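PDB 5C3Q: thymine dioxygenase, which probably oxidises the methyl group of thymine, as a 2-oxoglutarate- and iron-dependent dioxygenase of the double-stranded beta-helix fold. Local coordinates for residues A[18-21]-A[22-25]; A[205-208]-A[209-212]; A[235-238]-A[239-243]; A[309-312]-A[313-317]. All coordinates share one frame; numbering follows the deposited sequence.

In the fold
Contact 1 comes first along the chain, followed by contacts 2, 3 and 4, with no interleaving. Contact 1 joins strand 13-19 of the large mixed sheet to helix 21-25; contact 2, on the opposite side of the chain's centre, lies about 40 Å away between centres. Contact 2 is the turn that leads from helix 203-206 towards strand 213-216 of the smaller antiparallel sheet, the strand that carries the metal ligand H216, and contact 3 is a hairpin of that same sheet. Their nearest atoms are about 9 Å apart. Contact 4 sits in the surface loop between strands 302-303 and 321-322, about 28 Å from contact 3 between centres, well away from the metal.

Contact 1 (A[18-21]-A[22-25]); sequences IDFS and KFLE
F20 meets both F23 and L24 one turn further on, and D19 meets K22. F20 CE2 rests 3.7 Å from L24 CD1, while F20 CZ comes within 4.0 Å of F23 CD2; the two rings point the same way with their planes 35° apart, an oblique pair. The F20 carbonyl takes two amides, L24 N at 3.2 Å and F23 N at 2.9 Å from F20 O. S21 O receives E25 N at 2.7 Å, the next rung of helix 21-25. D19 holds the start of the helix with backbone and side chain: K22 N donates to D19 O at 3.1 Å, and with CG anti to the backbone N (chi1 179°) the carboxylate swings forward so that D19 OD1 accepts S21 OG at 2.6 Å and, weakly, S21 N, a capping bond. The extended K22 chain crosses that carboxylate at about a right angle. Further out, N52 bonds weakly to D19 OD2, and helix 147-173 lies against F20, F23 and L24. Replacing D19 with an alanine would probably leave the S21 hydroxyl without its acceptor and S21 N without its weak cap. The chemistry is thus split: the two phenylalanines are buried against helix 147-173, with L24 at their margin, while the strand-to-helix junction is closed by a carboxylate whose negative charge is probably favoured by the amide N-H groups at the helix start.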
loop_
_atom_site.group_PDB
_atom_site.type_symbol
_atom_site.label_atom_id
_atom_site.label_comp_id
_atom_site.label_asym_id
_atom_site.label_seq_id
_atom_site.Cartn_x
_atom_site.Cartn_y
_atom_site.Cartn_z
ATOM N N ILE A 18 16.211 5.979 -2.333
ATOM C CA ILE A 18 16.456 6.573 -3.645
ATOM C C ILE A 18 15.883 7.985 -3.693
ATOM O O ILE A 18 14.759 8.226 -3.247
ATOM C CB ILE A 18 15.864 5.689 -4.769
ATOM C CG1 ILE A 18 16.602 4.346 -4.806
ATOM C CG2 ILE A 18 15.985 6.377 -6.124
ATOM C CD1 ILE A 18 15.895 3.247 -5.558
ATOM N N ASP A 19 16.682 8.915 -4.209
ATOM C CA ASP A 19 16.271 10.301 -4.365
ATOM C C ASP A 19 15.519 10.426 -5.685
ATOM O O ASP A 19 16.130 10.465 -6.750
ATOM C CB ASP A 19 17.499 11.219 -4.348
ATOM C CG ASP A 19 17.146 12.681 -4.525
ATOM O OD1 ASP A 19 16.057 12.994 -5.052
ATOM O OD2 ASP A 19 17.972 13.531 -4.138
ATOM N N PHE A 20 14.194 10.500 -5.611
ATOM C CA PHE A 20 13.368 10.453 -6.817
ATOM C C PHE A 20 13.547 11.676 -7.719
ATOM O O PHE A 20 13.365 11.582 -8.934
ATOM C CB PHE A 20 11.891 10.272 -6.455
ATOM C CG PHE A 20 11.045 9.798 -7.603
ATOM C CD1 PHE A 20 11.278 8.561 -8.183
ATOM C CD2 PHE A 20 10.016 10.582 -8.100
ATOM C CE1 PHE A 20 10.502 8.112 -9.242
ATOM C CE2 PHE A 20 9.239 10.140 -9.159
ATOM C CZ PHE A 20 9.479 8.905 -9.727
ATOM N N SER A 21 13.918 12.814 -7.132
ATOM C CA SER A 21 14.140 14.035 -7.903
ATOM C C SER A 21 15.244 13.837 -8.950
ATOM O O SER A 21 15.247 14.495 -9.987
ATOM C CB SER A 21 14.479 15.214 -6.980
ATOM O OG SER A 21 15.808 15.136 -6.493
ATOM N N LYS A 22 16.170 12.922 -8.678
ATOM C CA LYS A 22 17.239 12.608 -9.627
ATOM C C LYS A 22 16.739 11.850 -10.871
ATOM O O LYS A 22 17.343 11.958 -11.938
ATOM C CB LYS A 22 18.373 11.861 -8.920
ATOM C CG LYS A 22 19.057 12.734 -7.871
ATOM C CD LYS A 22 20.221 12.045 -7.176
ATOM C CE LYS A 22 21.032 13.057 -6.374
ATOM N NZ LYS A 22 22.201 12.448 -5.685
ATOM N N PHE A 23 15.642 11.099 -10.746
ATOM C CA PHE A 23 14.992 10.517 -11.929
ATOM C C PHE A 23 14.231 11.590 -12.712
ATOM O O PHE A 23 14.273 11.617 -13.941
ATOM C CB PHE A 23 14.036 9.376 -11.564
ATOM C CG PHE A 23 13.234 8.869 -12.735
ATOM C CD1 PHE A 23 13.839 8.114 -13.731
ATOM C CD2 PHE A 23 11.884 9.178 -12.863
ATOM C CE1 PHE A 23 13.112 7.662 -14.824
ATOM C CE2 PHE A 23 11.148 8.724 -13.949
ATOM C CZ PHE A 23 11.762 7.966 -14.933
ATOM N N LEU A 24 13.540 12.473 -11.998
ATOM C CA LEU A 24 12.707 13.489 -12.638
ATOM C C LEU A 24 13.501 14.657 -13.230
ATOM O O LEU A 24 13.145 15.157 -14.295
ATOM C CB LEU A 24 11.661 14.020 -11.653
ATOM C CG LEU A 24 10.599 13.020 -11.186
ATOM C CD1 LEU A 24 9.666 13.693 -10.193
ATOM C CD2 LEU A 24 9.803 12.448 -12.353
ATOM N N GLU A 25 14.567 15.084 -12.550
ATOM C CA GLU A 25 15.303 16.302 -12.930
ATOM C C GLU A 25 16.758 16.098 -13.368
ATOM O O GLU A 25 17.383 17.036 -13.855
ATOM C CB GLU A 25 15.278 17.299 -11.770
ATOM C CG GLU A 25 13.908 17.898 -11.494
ATOM C CD GLU A 25 13.837 18.572 -10.138
ATOM O OE1 GLU A 25 13.590 19.795 -10.085
ATOM O OE2 GLU A 25 14.041 17.881 -9.119
#

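Contact 2 (A[205-208]-A[209-212]); sequences KINP and GQVR
N207 O receives Q210 N at 3.1 Å, and the same two residues are tied again through their side chains. The second bond runs from N207 ND2 to Q210 OE1, also 3.1 Å, with the donor in the plane of the Q210 carboxamide carbonyl and a C=O...N angle of 154°. The two side chains lie next to each other and point the same way, yet their amide planes are turned 62° apart, and OE1 sits a little out of the N207 amide plane. Q210 reaches this position by a bend: CG is anti to the backbone N, and chi2 of 79° then folds the carboxamide back towards N207. Between them runs a type II beta turn, N207 to Q210, which takes the chain out of helix 203-206; N207 is the first residue to leave helical geometry. P208 and G209 fill the two corner positions. A beta carbon on G209 would run into P208 O, and the positive phi found there suits a glycine. The other end of the Q210 amide is occupied as well: NE2 donates to V211 O at 3.3 Å and to P117 O. The buried side chain also touches A116 and I119, and V203 and F204 of the preceding helix. Beyond the turn the chain heads for strand 213-216. R212 NH2 there donates to P286 O and P197 O, and its side chain touches Y196 and R288, both of which bind 2-oxoglutarate.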
loop_
_atom_site.group_PDB
_atom_site.type_symbol
_atom_site.label_atom_id
_atom_site.label_comp_id
_atom_site.label_asym_id
_atom_site.label_seq_id
_atom_site.Cartn_x
_atom_site.Cartn_y
_atom_site.Cartn_z
ATOM N N LYS A 205 0.007 -9.301 24.867
ATOM C CA LYS A 205 0.280 -10.483 25.704
ATOM C C LYS A 205 -1.005 -11.215 26.082
ATOM O O LYS A 205 -1.037 -12.445 26.107
ATOM C CB LYS A 205 1.027 -10.095 26.981
ATOM C CG LYS A 205 2.487 -9.721 26.778
ATOM C CD LYS A 205 3.299 -9.912 28.055
ATOM C CE LYS A 205 2.726 -9.130 29.231
ATOM N NZ LYS A 205 3.536 -9.300 30.471
ATOM N N ILE A 206 -2.057 -10.459 26.391
ATOM C CA ILE A 206 -3.376 -11.038 26.673
ATOM C C ILE A 206 -3.895 -11.793 25.444
ATOM O O ILE A 206 -4.463 -12.880 25.571
ATOM C CB ILE A 206 -4.401 -9.955 27.086
ATOM C CG1 ILE A 206 -4.029 -9.357 28.450
ATOM C CG2 ILE A 206 -5.812 -10.535 27.152
ATOM C CD1 ILE A 206 -4.763 -8.074 28.789
ATOM N N ASN A 207 -3.702 -11.197 24.266
ATOM C CA ASN A 207 -4.068 -11.814 22.994
ATOM C C ASN A 207 -2.817 -12.219 22.213
ATOM O O ASN A 207 -2.328 -11.446 21.387
ATOM C CB ASN A 207 -4.899 -10.838 22.148
ATOM C CG ASN A 207 -6.168 -10.379 22.846
ATOM O OD1 ASN A 207 -6.777 -11.125 23.609
ATOM N ND2 ASN A 207 -6.579 -9.144 22.575
ATOM N N PRO A 208 -2.279 -13.425 22.470
ATOM C CA PRO A 208 -1.094 -13.812 21.694
ATOM C C PRO A 208 -1.430 -13.999 20.211
ATOM O O PRO A 208 -2.481 -14.557 19.880
ATOM C CB PRO A 208 -0.639 -15.126 22.344
ATOM C CG PRO A 208 -1.799 -15.625 23.134
ATOM C CD PRO A 208 -2.705 -14.465 23.425
ATOM N N GLY A 209 -0.554 -13.512 19.337
ATOM C CA GLY A 209 -0.819 -13.483 17.898
ATOM C C GLY A 209 -1.448 -12.178 17.426
ATOM O O GLY A 209 -1.611 -11.962 16.225
ATOM N N GLN A 210 -1.798 -11.311 18.373
ATOM C CA GLN A 210 -2.386 -9.998 18.090
ATOM C C GLN A 210 -1.446 -9.113 17.272
ATOM O O GLN A 210 -0.289 -8.955 17.632
ATOM C CB GLN A 210 -2.691 -9.295 19.420
ATOM C CG GLN A 210 -3.217 -7.876 19.314
ATOM C CD GLN A 210 -4.686 -7.846 18.970
ATOM O OE1 GLN A 210 -5.541 -8.025 19.843
ATOM N NE2 GLN A 210 -4.994 -7.618 17.697
ATOM N N VAL A 211 -1.948 -8.527 16.187
ATOM C CA VAL A 211 -1.170 -7.542 15.417
ATOM C C VAL A 211 -1.993 -6.298 15.083
ATOM O O VAL A 211 -3.192 -6.237 15.364
ATOM C CB VAL A 211 -0.572 -8.149 14.126
ATOM C CG1 VAL A 211 0.405 -9.261 14.471
ATOM C CG2 VAL A 211 -1.660 -8.663 13.190
ATOM N N ARG A 212 -1.330 -5.297 14.509
ATOM C CA ARG A 212 -2.008 -4.094 14.035
ATOM C C ARG A 212 -2.511 -4.294 12.603
ATOM O O ARG A 212 -3.617 -3.869 12.273
ATOM C CB ARG A 212 -1.094 -2.866 14.157
ATOM C CG ARG A 212 -1.238 -2.165 15.501
ATOM C CD ARG A 212 -0.332 -0.950 15.645
ATOM N NE ARG A 212 -0.850 -0.014 16.644
ATOM C CZ ARG A 212 -0.184 1.021 17.151
ATOM N NH1 ARG A 212 1.066 1.288 16.778
ATOM N NH2 ARG A 212 -0.777 1.801 18.047
#

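Contact 3 (A[235-238]-A[239-243]); sequences VKSP and NGQFI
The F242 ring has the aliphatic chain of K236 over one face: K236 CD stands 3.8 Å above the F242 ring plane, shifted towards the rim near CZ, a CH-pi contact. R274 adds a cation-pi interaction to the same ring. K236 and F242 are the non-hydrogen-bonded pair of a beta hairpin, strands 233-236 and 242-244, at the margin of the sheet that also carries metal ligands H216 and H273. With CG anti to the backbone N (chi1 -155°) and the chain extended beyond it, the lysine runs obliquely across the phenylalanine. An alanine in place of K236 would remove those methylenes and is likely to leave that face of F242 without its aliphatic cover, freeing the ring to shift. The neighbouring hydrogen-bonded pair is V235 with I243, where V235 N meets I243 O at 2.8 Å and I243 N returns to V235 O at 2.9 Å. At the tip S237 to G240 form a type I turn, G240 N reaching S237 O, and a G1 bulge at G240 and Q241 follows: S237 N bonds to Q241 O at 2.8 Å. G240 has the positive phi that such a bulge asks of a glycine. V235 lies beside H273, and L13 of strand 13-19 packs on V235, S237, P238 and I243. The S237 hydroxyl is gripped on several sides: D11 OD2 is its bonding partner outside the hairpin, N239 N gives it a weak hydrogen bond, and Q241 N donates to S237 OG at 3.1 Å, nearly straight.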
loop_
_atom_site.group_PDB
_atom_site.type_symbol
_atom_site.label_atom_id
_atom_site.label_comp_id
_atom_site.label_asym_id
_atom_site.label_seq_id
_atom_site.Cartn_x
_atom_site.Cartn_y
_atom_site.Cartn_z
ATOM N N VAL A 235 8.874 -6.054 6.903
ATOM C CA VAL A 235 8.942 -6.643 5.577
ATOM C C VAL A 235 9.689 -7.966 5.713
ATOM O O VAL A 235 10.703 -8.037 6.408
ATOM C CB VAL A 235 9.686 -5.706 4.604
ATOM C CG1 VAL A 235 9.852 -6.348 3.230
ATOM C CG2 VAL A 235 8.959 -4.375 4.490
ATOM N N LYS A 236 9.189 -9.008 5.054
ATOM C CA LYS A 236 9.789 -10.331 5.163
ATOM C C LYS A 236 11.079 -10.414 4.342
ATOM O O LYS A 236 11.108 -10.054 3.163
ATOM C CB LYS A 236 8.792 -11.419 4.742
ATOM C CG LYS A 236 9.078 -12.771 5.369
ATOM C CD LYS A 236 7.832 -13.638 5.485
ATOM C CE LYS A 236 8.131 -14.896 6.276
ATOM N NZ LYS A 236 7.150 -15.988 6.029
ATOM N N SER A 237 12.149 -10.872 4.984
ATOM C CA SER A 237 13.445 -11.020 4.335
ATOM C C SER A 237 13.477 -12.279 3.466
ATOM O O SER A 237 12.629 -13.164 3.623
ATOM C CB SER A 237 14.545 -11.117 5.391
ATOM O OG SER A 237 14.530 -12.386 6.019
ATOM N N PRO A 238 14.472 -12.378 2.560
ATOM C CA PRO A 238 14.645 -13.608 1.780
ATOM C C PRO A 238 14.963 -14.856 2.613
ATOM O O PRO A 238 14.821 -15.972 2.111
ATOM C CB PRO A 238 15.811 -13.276 0.833
ATOM C CG PRO A 238 16.457 -12.059 1.389
ATOM C CD PRO A 238 15.365 -11.306 2.082
ATOM N N ASN A 239 15.399 -14.670 3.859
ATOM C CA ASN A 239 15.619 -15.785 4.777
ATOM C C ASN A 239 14.391 -16.109 5.621
ATOM O O ASN A 239 14.444 -16.999 6.459
ATOM C CB ASN A 239 16.811 -15.498 5.692
ATOM C CG ASN A 239 18.058 -15.135 4.919
ATOM O OD1 ASN A 239 18.282 -15.631 3.814
ATOM N ND2 ASN A 239 18.876 -14.258 5.491
ATOM N N GLY A 240 13.299 -15.375 5.408
ATOM C CA GLY A 240 12.007 -15.701 6.010
ATOM C C GLY A 240 11.724 -15.050 7.354
ATOM O O GLY A 240 10.856 -15.513 8.089
ATOM N N GLN A 241 12.444 -13.976 7.672
ATOM C CA GLN A 241 12.271 -13.264 8.937
ATOM C C GLN A 241 11.715 -11.880 8.677
ATOM O O GLN A 241 12.131 -11.208 7.728
ATOM C CB GLN A 241 13.607 -13.107 9.658
ATOM C CG GLN A 241 14.380 -14.394 9.857
ATOM C CD GLN A 241 13.873 -15.194 11.031
ATOM O OE1 GLN A 241 12.709 -15.598 11.059
ATOM N NE2 GLN A 241 14.744 -15.433 12.011
ATOM N N PHE A 242 10.797 -11.444 9.534
ATOM C CA PHE A 242 10.240 -10.099 9.432
ATOM C C PHE A 242 11.233 -9.072 9.973
ATOM O O PHE A 242 11.707 -9.186 11.104
ATOM C CB PHE A 242 8.902 -10.001 10.167
ATOM C CG PHE A 242 7.749 -10.568 9.386
ATOM C CD1 PHE A 242 7.208 -9.860 8.324
ATOM C CD2 PHE A 242 7.218 -11.811 9.702
ATOM C CE1 PHE A 242 6.151 -10.377 7.592
ATOM C CE2 PHE A 242 6.158 -12.332 8.977
ATOM C CZ PHE A 242 5.624 -11.615 7.919
ATOM N N ILE A 243 11.542 -8.080 9.142
ATOM C CA ILE A 243 12.510 -7.043 9.464
ATOM C C ILE A 243 11.791 -5.707 9.565
ATOM O O ILE A 243 10.931 -5.400 8.737
ATOM C CB ILE A 243 13.587 -6.947 8.364
ATOM C CG1 ILE A 243 14.255 -8.310 8.135
ATOM C CG2 ILE A 243 14.610 -5.871 8.697
ATOM C CD1 ILE A 243 14.930 -8.915 9.352
#

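Contact 4 (A[309-312]-A[313-317]); sequences TYAA and ESERK
Y310 carries its ring between its own backbone N and carbonyl (chi1 62°), while R316, CG anti to its carbonyl carbon (chi1 -71°) and extended as far as NE, sends its chain across that ring. R316 CG ends up over the centre of the ring, 4.1 Å from the Y310 centroid, in a CH-pi contact. Further along, R316 NE passes over the same face, 3.4 Å from Y310 CZ, and NH2 then donates to the hydroxyl in a hydrogen bond modelled unusually short, 2.5 Å between R316 NH2 and Y310 OH. The guanidinium plane is turned 74° from the ring. E313 reaches both partners from a chain bent at chi2: its OE1 lies at the ring edge near the plane, and E313 OE2 sits over one guanidinium face, 3.2 Å from R316 NE, a salt bridge of charges alone. All this belongs to the surface loop between strands 302-303 and 321-322, which makes a 3-10 turn at residues 313-315. There E315 bonds back to two successive amides: E315 OE1 takes A311 N at 2.7 Å and E315 OE2 takes A312 N at 3.2 Å, both donors lying above the carboxylate plane. In return E315 N donates to A312 O at 3.0 Å. N265 receives K317 N and donates to E315 O, and K317 forms a salt bridge with D266; A305 touches both Y310 and R316.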
loop_
_atom_site.group_PDB
_atom_site.type_symbol
_atom_site.label_atom_id
_atom_site.label_comp_id
_atom_site.label_asym_id
_atom_site.label_seq_id
_atom_site.Cartn_x
_atom_site.Cartn_y
_atom_site.Cartn_z
ATOM N N THR A 309 11.108 -9.349 -20.112
ATOM C CA THR A 309 11.086 -10.106 -18.853
ATOM C C THR A 309 11.180 -11.621 -19.074
ATOM O O THR A 309 11.060 -12.402 -18.130
ATOM C CB THR A 309 9.815 -9.802 -18.036
ATOM O OG1 THR A 309 8.654 -10.124 -18.806
ATOM C CG2 THR A 309 9.772 -8.335 -17.633
ATOM N N TYR A 310 11.395 -12.026 -20.322
ATOM C CA TYR A 310 11.553 -13.430 -20.684
ATOM C C TYR A 310 12.222 -13.512 -22.056
ATOM O O TYR A 310 12.071 -12.604 -22.870
ATOM C CB TYR A 310 10.187 -14.118 -20.744
ATOM C CG TYR A 310 9.278 -13.525 -21.791
ATOM C CD1 TYR A 310 8.558 -12.364 -21.529
ATOM C CD2 TYR A 310 9.162 -14.102 -23.054
ATOM C CE1 TYR A 310 7.738 -11.799 -22.489
ATOM C CE2 TYR A 310 8.342 -13.542 -24.022
ATOM C CZ TYR A 310 7.633 -12.390 -23.732
ATOM O OH TYR A 310 6.811 -11.819 -24.675
ATOM N N ALA A 311 12.954 -14.595 -22.305
ATOM C CA ALA A 311 13.570 -14.827 -23.616
ATOM C C ALA A 311 12.664 -15.715 -24.470
ATOM O O ALA A 311 12.030 -15.239 -25.414
ATOM C CB ALA A 311 14.957 -15.440 -23.465
ATOM N N ALA A 312 12.597 -17.000 -24.136
ATOM C CA ALA A 312 11.711 -17.930 -24.828
ATOM C C ALA A 312 10.312 -17.852 -24.228
ATOM O O ALA A 312 10.152 -17.562 -23.042
ATOM C CB ALA A 312 12.253 -19.351 -24.733
ATOM N N GLU A 313 9.307 -18.117 -25.059
ATOM C CA GLU A 313 7.904 -18.091 -24.640
ATOM C C GLU A 313 7.618 -19.093 -23.518
ATOM O O GLU A 313 6.741 -18.866 -22.687
ATOM C CB GLU A 313 6.991 -18.393 -25.832
ATOM C CG GLU A 313 7.024 -17.347 -26.935
ATOM C CD GLU A 313 6.405 -16.032 -26.512
ATOM O OE1 GLU A 313 6.980 -14.976 -26.845
ATOM O OE2 GLU A 313 5.349 -16.050 -25.844
ATOM N N SER A 314 8.366 -20.195 -23.505
ATOM C CA SER A 314 8.256 -21.217 -22.462
ATOM C C SER A 314 8.568 -20.686 -21.059
ATOM O O SER A 314 8.182 -21.303 -20.063
ATOM C CB SER A 314 9.193 -22.386 -22.776
ATOM O OG SER A 314 10.553 -21.986 -22.699
ATOM N N GLU A 315 9.273 -19.559 -20.988
ATOM C CA GLU A 315 9.614 -18.930 -19.711
ATOM C C GLU A 315 8.463 -18.138 -19.079
ATOM O O GLU A 315 8.548 -17.766 -17.912
ATOM C CB GLU A 315 10.837 -18.021 -19.877
ATOM C CG GLU A 315 12.109 -18.779 -20.222
ATOM C CD GLU A 315 13.163 -17.907 -20.876
ATOM O OE1 GLU A 315 13.200 -16.688 -20.604
ATOM O OE2 GLU A 315 13.955 -18.445 -21.677
ATOM N N ARG A 316 7.401 -17.876 -19.844
ATOM C CA ARG A 316 6.211 -17.194 -19.317
ATOM C C ARG A 316 5.469 -18.078 -18.325
ATOM O O ARG A 316 4.977 -19.149 -18.691
ATOM C CB ARG A 316 5.241 -16.826 -20.436
ATOM C CG ARG A 316 5.704 -15.705 -21.343
ATOM C CD ARG A 316 4.503 -15.142 -22.087
ATOM N NE ARG A 316 4.882 -14.259 -23.185
ATOM C CZ ARG A 316 4.019 -13.550 -23.909
ATOM N NH1 ARG A 316 2.712 -13.607 -23.662
ATOM N NH2 ARG A 316 4.462 -12.772 -24.890
ATOM N N LYS A 317 5.357 -17.609 -17.087
ATOM C CA LYS A 317 4.788 -18.412 -16.012
ATOM C C LYS A 317 3.261 -18.344 -15.926
ATOM O O LYS A 317 2.642 -19.243 -15.355
ATOM C CB LYS A 317 5.401 -17.995 -14.671
ATOM C CG LYS A 317 6.902 -18.243 -14.591
ATOM C CD LYS A 317 7.530 -17.615 -13.360
ATOM C CE LYS A 317 7.114 -18.317 -12.079
ATOM N NZ LYS A 317 8.058 -18.015 -10.963
#